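Long-range contact in Tb427.07.360- putative uncharacterized metacyclic invariant surface protein from Trypanosoma brucei (Trypanosoma brucei, PDB 5VTL), which is of unknown function but, as a metacyclic invariant surface protein with an extended helical build, is probably displayed on the surface of the trypanosome: residues A[47-52]-A[67-72]. Sequence-based numbering, arbitrary orientation.
Sequences DAVRRA and GRARAA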
loop_
_atom_site.group_PDB
_atom_site.type_symbol
_atom_site.label_atom_id
_atom_site.label_comp_id
_atom_site.label_asym_id
_atom_site.label_seq_id
_atom_site.Cartn_x
_atom_site.Cartn_y
_atom_site.Cartn_z
ATOM N N ASP A 47 -2.361 23.244 18.642
ATOM C CA ASP A 47 -2.958 23.403 19.972
ATOM C C ASP A 47 -1.858 23.548 21.021
ATOM O O ASP A 47 -1.957 24.346 21.956
ATOM C CB ASP A 47 -3.817 22.187 20.313
ATOM C CG ASP A 47 -4.642 22.378 21.597
ATOM O OD1 ASP A 47 -5.430 23.340 21.674
ATOM O OD2 ASP A 47 -4.496 21.563 22.526
ATOM N N ALA A 48 -0.799 22.771 20.839
ATOM C CA ALA A 48 0.305 22.729 21.783
ATOM C C ALA A 48 1.003 24.078 21.738
ATOM O O ALA A 48 1.342 24.634 22.784
ATOM C CB ALA A 48 1.259 21.573 21.424
ATOM N N VAL A 49 1.184 24.623 20.531
ATOM C CA VAL A 49 1.807 25.936 20.383
ATOM C C VAL A 49 0.949 26.984 21.106
ATOM O O VAL A 49 1.463 27.805 21.853
ATOM C CB VAL A 49 2.043 26.325 18.882
ATOM C CG1 VAL A 49 2.367 27.790 18.718
ATOM C CG2 VAL A 49 3.189 25.491 18.260
ATOM N N ARG A 50 -0.361 26.951 20.897
ATOM C CA ARG A 50 -1.246 27.886 21.597
ATOM C C ARG A 50 -1.092 27.762 23.107
ATOM O O ARG A 50 -0.968 28.763 23.814
ATOM C CB ARG A 50 -2.707 27.663 21.206
ATOM C CG ARG A 50 -3.668 28.629 21.896
ATOM C CD ARG A 50 -5.112 28.249 21.700
ATOM N NE ARG A 50 -5.383 26.875 22.102
ATOM C CZ ARG A 50 -5.483 26.459 23.361
ATOM N NH1 ARG A 50 -5.307 27.306 24.360
ATOM N NH2 ARG A 50 -5.731 25.184 23.620
ATOM N N ARG A 51 -1.098 26.538 23.608
ATOM C CA ARG A 51 -0.956 26.317 25.039
ATOM C C ARG A 51 0.348 26.871 25.592
ATOM O O ARG A 51 0.374 27.523 26.637
ATOM C CB ARG A 51 -1.067 24.830 25.329
ATOM C CG ARG A 51 -2.475 24.278 25.142
ATOM C CD ARG A 51 -2.460 22.781 25.240
ATOM N NE ARG A 51 -1.955 22.314 26.532
ATOM C CZ ARG A 51 -1.671 21.040 26.809
ATOM N NH1 ARG A 51 -1.241 20.691 28.015
ATOM N NH2 ARG A 51 -1.813 20.107 25.875
ATOM N N ALA A 52 1.436 26.612 24.883
ATOM C CA ALA A 52 2.750 27.076 25.307
ATOM C C ALA A 52 2.828 28.591 25.276
ATOM O O ALA A 52 3.381 29.210 26.185
ATOM C CB ALA A 52 3.821 26.457 24.420
ATOM N N GLY A 67 9.467 27.532 21.839
ATOM C CA GLY A 67 10.331 27.214 20.710
ATOM C C GLY A 67 10.273 25.755 20.279
ATOM O O GLY A 67 10.212 25.440 19.090
ATOM N N ARG A 68 10.307 24.853 21.243
ATOM C CA ARG A 68 10.227 23.432 20.958
ATOM C C ARG A 68 8.873 23.086 20.312
ATOM O O ARG A 68 8.803 22.273 19.378
ATOM C CB ARG A 68 10.414 22.646 22.257
ATOM C CG ARG A 68 10.371 21.142 22.072
ATOM C CD ARG A 68 10.635 20.395 23.373
ATOM N NE ARG A 68 10.583 18.944 23.183
ATOM C CZ ARG A 68 10.407 18.049 24.151
ATOM N NH1 ARG A 68 10.210 18.428 25.412
ATOM N NH2 ARG A 68 10.386 16.757 23.853
ATOM N N ALA A 69 7.802 23.691 20.829
ATOM C CA ALA A 69 6.465 23.493 20.261
ATOM C C ALA A 69 6.395 23.968 18.793
ATOM O O ALA A 69 5.831 23.293 17.924
ATOM C CB ALA A 69 5.436 24.227 21.083
ATOM N N ARG A 70 6.963 25.130 18.531
ATOM C CA ARG A 70 6.953 25.685 17.180
ATOM C C ARG A 70 7.737 24.845 16.197
ATOM O O ARG A 70 7.348 24.703 15.044
ATOM C CB ARG A 70 7.492 27.114 17.197
ATOM C CG ARG A 70 6.509 28.097 17.820
ATOM C CD ARG A 70 6.967 29.555 17.786
ATOM N NE ARG A 70 5.851 30.400 18.246
ATOM C CZ ARG A 70 5.972 31.563 18.869
ATOM N NH1 ARG A 70 7.169 32.072 19.130
ATOM N NH2 ARG A 70 4.886 32.221 19.240
ATOM N N ALA A 71 8.857 24.304 16.658
ATOM C CA ALA A 71 9.720 23.484 15.819
ATOM C C ALA A 71 9.015 22.177 15.487
ATOM O O ALA A 71 9.093 21.687 14.365
ATOM C CB ALA A 71 11.053 23.215 16.535
ATOM N N ALA A 72 8.334 21.624 16.493
ATOM C CA ALA A 72 7.550 20.402 16.337
ATOM C C ALA A 72 6.415 20.634 15.351
ATOM O O ALA A 72 6.198 19.807 14.485
ATOM C CB ALA A 72 7.016 19.956 17.667
#
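Val49 CG1 lies obliquely by the guanidinium of Arg70, a flat group that reaches across from the other helix and forms its salt bridge with Glu53, one residue past 47-52. Within 47-52, the Arg50 guanidinium meets Asp47 OD1 at its edge, in plane, through NH2 at 2.7 Å, a salt bridge that takes no part in the contact; the carboxylate receives it from above its own plane. The packing itself rests on Val49 and Ala69, whose CA atoms come within 5.3 Å. With CG2 anti to the carbonyl carbon, the valine sets that methyl 3.5 Å from Ala69 O and 3.8 Å from Ala69 CB; it also touches the Arg70 backbone N and, more loosely, CG of its side chain. Ala69 CB points into the interface, 4.3 Å from Ala52 CB one turn on from Ala48, whose O it also approaches. Such small side chains let the axes close to 8.7 Å, nearly antiparallel at 164°. This is an antiparallel helical hairpin near its turn, joining helices 4-58 and 63-102, with Val49 also touching Leu73 and Ala52 touching Val66. Helix 157-209 packs alongside as the third member: Ala198 touches both Ala48 and Ala72, Glu206 pairs with Arg51, and Asn197 accepts from Arg68.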